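Local coordinates for protein ZmpA Glycopeptidase (Clostridium perfringens, PDB 6XSX) that probably cleaves glycosylated proteins as a zinc-dependent glycopeptidase, the chain being the M60 catalytic module of a much longer multidomain protein, at residues E164-L169 / T191-L196. Numbering follows the deposited sequence.
Sequences EYVDLL and TATYAL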
ATOM      1  N   GLU A 164       7.340 -10.055  31.842  1.00 25.76           N
ATOM      2  CA  GLU A 164       8.397 -10.918  32.350  1.00 27.81           C
ATOM      3  C   GLU A 164       9.672 -10.727  31.533  1.00 26.02           C
ATOM      4  O   GLU A 164      10.769 -10.744  32.091  1.00 26.19           O
ATOM      5  CB  GLU A 164       7.981 -12.386  32.282  1.00 31.86           C
ATOM      6  CG  GLU A 164       6.738 -12.696  33.085  1.00 38.45           C
ATOM      7  CD  GLU A 164       7.034 -13.564  34.285  1.00 45.30           C
ATOM      8  OE1 GLU A 164       7.788 -13.101  35.174  1.00 45.93           O
ATOM      9  OE2 GLU A 164       6.542 -14.716  34.302  1.00 48.08           O
ATOM     10  N   TYR A 165       9.514 -10.556  30.211  1.00 23.99           N
ATOM     11  CA  TYR A 165      10.655 -10.558  29.304  1.00 22.35           C
ATOM     12  C   TYR A 165      11.401  -9.231  29.380  1.00 21.46           C
ATOM     13  O   TYR A 165      12.630  -9.204  29.294  1.00 21.83           O
ATOM     14  CB  TYR A 165      10.242 -10.891  27.866  1.00 20.66           C
ATOM     15  CG  TYR A 165      11.402 -11.082  26.917  1.00 20.38           C
ATOM     16  CD1 TYR A 165      12.045 -12.311  26.808  1.00 19.38           C
ATOM     17  CD2 TYR A 165      11.872 -10.030  26.140  1.00 19.71           C
ATOM     18  CE1 TYR A 165      13.119 -12.495  25.948  1.00 19.14           C
ATOM     19  CE2 TYR A 165      12.932 -10.200  25.260  1.00 19.49           C
ATOM     20  CZ  TYR A 165      13.553 -11.438  25.162  1.00 19.73           C
ATOM     21  OH  TYR A 165      14.608 -11.600  24.314  1.00 19.91           O
ATOM     22  N   VAL A 166      10.651  -8.132  29.520  1.00 21.75           N
ATOM     23  CA  VAL A 166      11.264  -6.826  29.691  1.00 23.00           C
ATOM     24  C   VAL A 166      12.126  -6.841  30.961  1.00 24.86           C
ATOM     25  O   VAL A 166      13.237  -6.299  30.976  1.00 23.54           O
ATOM     26  CB  VAL A 166      10.211  -5.700  29.676  1.00 22.77           C
ATOM     27  CG1 VAL A 166      10.801  -4.354  30.069  1.00 21.64           C
ATOM     28  CG2 VAL A 166       9.521  -5.608  28.316  1.00 22.33           C
ATOM     29  N   ASP A 167      11.643  -7.524  32.009  1.00 25.81           N
ATOM     30  CA  ASP A 167      12.434  -7.642  33.228  1.00 26.81           C
ATOM     31  C   ASP A 167      13.708  -8.433  32.930  1.00 25.63           C
ATOM     32  O   ASP A 167      14.795  -8.043  33.356  1.00 24.03           O
ATOM     33  CB  ASP A 167      11.663  -8.265  34.397  1.00 26.35           C
ATOM     34  CG  ASP A 167      12.505  -8.327  35.664  1.00 27.75           C
ATOM     35  OD1 ASP A 167      13.042  -9.403  35.953  1.00 27.89           O
ATOM     36  OD2 ASP A 167      12.637  -7.286  36.337  1.00 27.72           O
ATOM     37  N   LEU A 168      13.554  -9.533  32.183  1.00 24.68           N
ATOM     38  CA  LEU A 168      14.670 -10.418  31.891  1.00 24.61           C
ATOM     39  C   LEU A 168      15.717  -9.669  31.068  1.00 23.22           C
ATOM     40  O   LEU A 168      16.909  -9.832  31.310  1.00 21.97           O
ATOM     41  CB  LEU A 168      14.162 -11.687  31.194  1.00 25.70           C
ATOM     42  CG  LEU A 168      15.222 -12.740  30.868  1.00 27.35           C
ATOM     43  CD1 LEU A 168      15.838 -13.322  32.135  1.00 28.87           C
ATOM     44  CD2 LEU A 168      14.648 -13.856  29.994  1.00 26.92           C
ATOM     45  N   LEU A 169      15.258  -8.814  30.143  1.00 23.49           N
ATOM     46  CA  LEU A 169      16.119  -7.964  29.332  1.00 24.91           C
ATOM     47  C   LEU A 169      17.068  -7.151  30.209  1.00 25.94           C
ATOM     48  O   LEU A 169      18.266  -7.110  29.942  1.00 24.59           O
ATOM     49  CB  LEU A 169      15.262  -7.017  28.488  1.00 26.16           C
ATOM     50  CG  LEU A 169      15.072  -7.406  27.025  1.00 27.11           C
ATOM     51  CD1 LEU A 169      14.313  -6.315  26.288  1.00 26.17           C
ATOM     52  CD2 LEU A 169      16.410  -7.682  26.348  1.00 27.08           C
ATOM     53  N   THR A 191      10.283  -3.849  19.148  1.00 16.52           N
ATOM     54  CA  THR A 191      10.963  -4.167  20.401  1.00 16.79           C
ATOM     55  C   THR A 191       9.933  -4.496  21.479  1.00 16.75           C
ATOM     56  O   THR A 191       8.812  -3.986  21.454  1.00 15.89           O
ATOM     57  CB  THR A 191      11.846  -3.023  20.931  1.00 17.10           C
ATOM     58  OG1 THR A 191      11.049  -1.901  21.323  1.00 18.76           O
ATOM     59  CG2 THR A 191      12.939  -2.589  19.979  1.00 16.51           C
ATOM     60  N   ALA A 192      10.354  -5.309  22.456  1.00 16.97           N
ATOM     61  CA  ALA A 192       9.513  -5.689  23.586  1.00 17.78           C
ATOM     62  C   ALA A 192       9.244  -4.481  24.489  1.00 18.61           C
ATOM     63  O   ALA A 192       8.129  -4.308  24.981  1.00 18.51           O
ATOM     64  CB  ALA A 192      10.147  -6.824  24.353  1.00 16.60           C
ATOM     65  N   THR A 193      10.277  -3.658  24.697  1.00 18.91           N
ATOM     66  CA  THR A 193      10.209  -2.523  25.603  1.00 21.06           C
ATOM     67  C   THR A 193       9.197  -1.500  25.089  1.00 22.15           C
ATOM     68  O   THR A 193       8.390  -0.975  25.863  1.00 21.66           O
ATOM     69  CB  THR A 193      11.595  -1.913  25.859  1.00 20.80           C
ATOM     70  OG1 THR A 193      12.129  -1.575  24.583  1.00 22.02           O
ATOM     71  CG2 THR A 193      12.547  -2.863  26.557  1.00 20.48           C
ATOM     72  N   TYR A 194       9.230  -1.245  23.775  1.00 21.90           N
ATOM     73  CA  TYR A 194       8.286  -0.320  23.169  1.00 21.31           C
ATOM     74  C   TYR A 194       6.877  -0.917  23.172  1.00 21.64           C
ATOM     75  O   TYR A 194       5.917  -0.243  23.544  1.00 20.53           O
ATOM     76  CB  TYR A 194       8.739   0.083  21.762  1.00 22.11           C
ATOM     77  CG  TYR A 194       7.888   1.166  21.154  1.00 22.17           C
ATOM     78  CD1 TYR A 194       6.594   0.899  20.727  1.00 21.46           C
ATOM     79  CD2 TYR A 194       8.365   2.460  21.023  1.00 22.14           C
ATOM     80  CE1 TYR A 194       5.798   1.890  20.183  1.00 20.78           C
ATOM     81  CE2 TYR A 194       7.582   3.461  20.471  1.00 21.63           C
ATOM     82  CZ  TYR A 194       6.295   3.172  20.049  1.00 21.88           C
ATOM     83  OH  TYR A 194       5.506   4.152  19.512  1.00 22.41           O
ATOM     84  N   ALA A 195       6.758  -2.183  22.751  1.00 20.65           N
ATOM     85  CA  ALA A 195       5.463  -2.840  22.673  1.00 20.43           C
ATOM     86  C   ALA A 195       4.741  -2.772  24.017  1.00 20.94           C
ATOM     87  O   ALA A 195       3.552  -2.468  24.065  1.00 21.05           O
ATOM     88  CB  ALA A 195       5.622  -4.268  22.209  1.00 19.36           C
ATOM     89  N   LEU A 196       5.461  -3.064  25.110  1.00 22.29           N
ATOM     90  CA  LEU A 196       4.820  -3.152  26.416  1.00 23.71           C
ATOM     91  C   LEU A 196       4.298  -1.775  26.841  1.00 23.89           C
ATOM     92  O   LEU A 196       3.172  -1.669  27.322  1.00 24.32           O
ATOM     93  CB  LEU A 196       5.782  -3.764  27.442  1.00 22.53           C
ATOM     94  CG  LEU A 196       5.286  -3.749  28.890  1.00 24.13           C
ATOM     95  CD1 LEU A 196       3.992  -4.547  29.054  1.00 23.68           C
ATOM     96  CD2 LEU A 196       6.355  -4.276  29.834  1.00 23.54           C
TER
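V166 projects from helix 155-171 onto helix 192-202 and meets A192, T193 and L196, its CA lying 6.0 Å from the CA of T193. Its two methyls divide the work. CG1, anti to the backbone N (chi1 171°), touches the CG2 methyl of T193, whereas CG2 lies beside the CD2 branch of L196 at 3.8 Å and against the backbone O of A192, also at 3.8 Å. That O also accepts the helical bond from the N of L196, and CG2 packs beside it by van der Waals contact. L196 approaches V166 at a slant, with CD2 alone of its two branches making the touch. One turn further along the first helix, CD1 of L169 reaches the CG2 of T193 at 3.9 Å, the two side chains set about perpendicular. On the buried side, the A192 methyl sits 4.1 Å from CD2 of the Y165 ring, and L162, a turn earlier, adds to the packing on A192 and L196.

Polar groups are satisfied around this apolar seam. The hydroxyl of Y165 is bonded to the carbonyl O of P176, and OG1 of T193 turns to the carboxylate of D177, leaving its CG2 methyl toward L169 and V166. T191 is the N-cap of helix 192-202: its OG1 accepts from the N of Y194 at 3.1 Å (152°) and also bonds with Q267.

The short axes run roughly antiparallel, at 141° and 9.7 Å apart, and the chain between the helices forms a beta hairpin, strands 179-182 and 186-190 of the large mixed sheet. Side-chain methyls thus join the two helices directly, while P176 and D177, in the loop after helix 155-171, hold the hydroxyls of Y165 and T193.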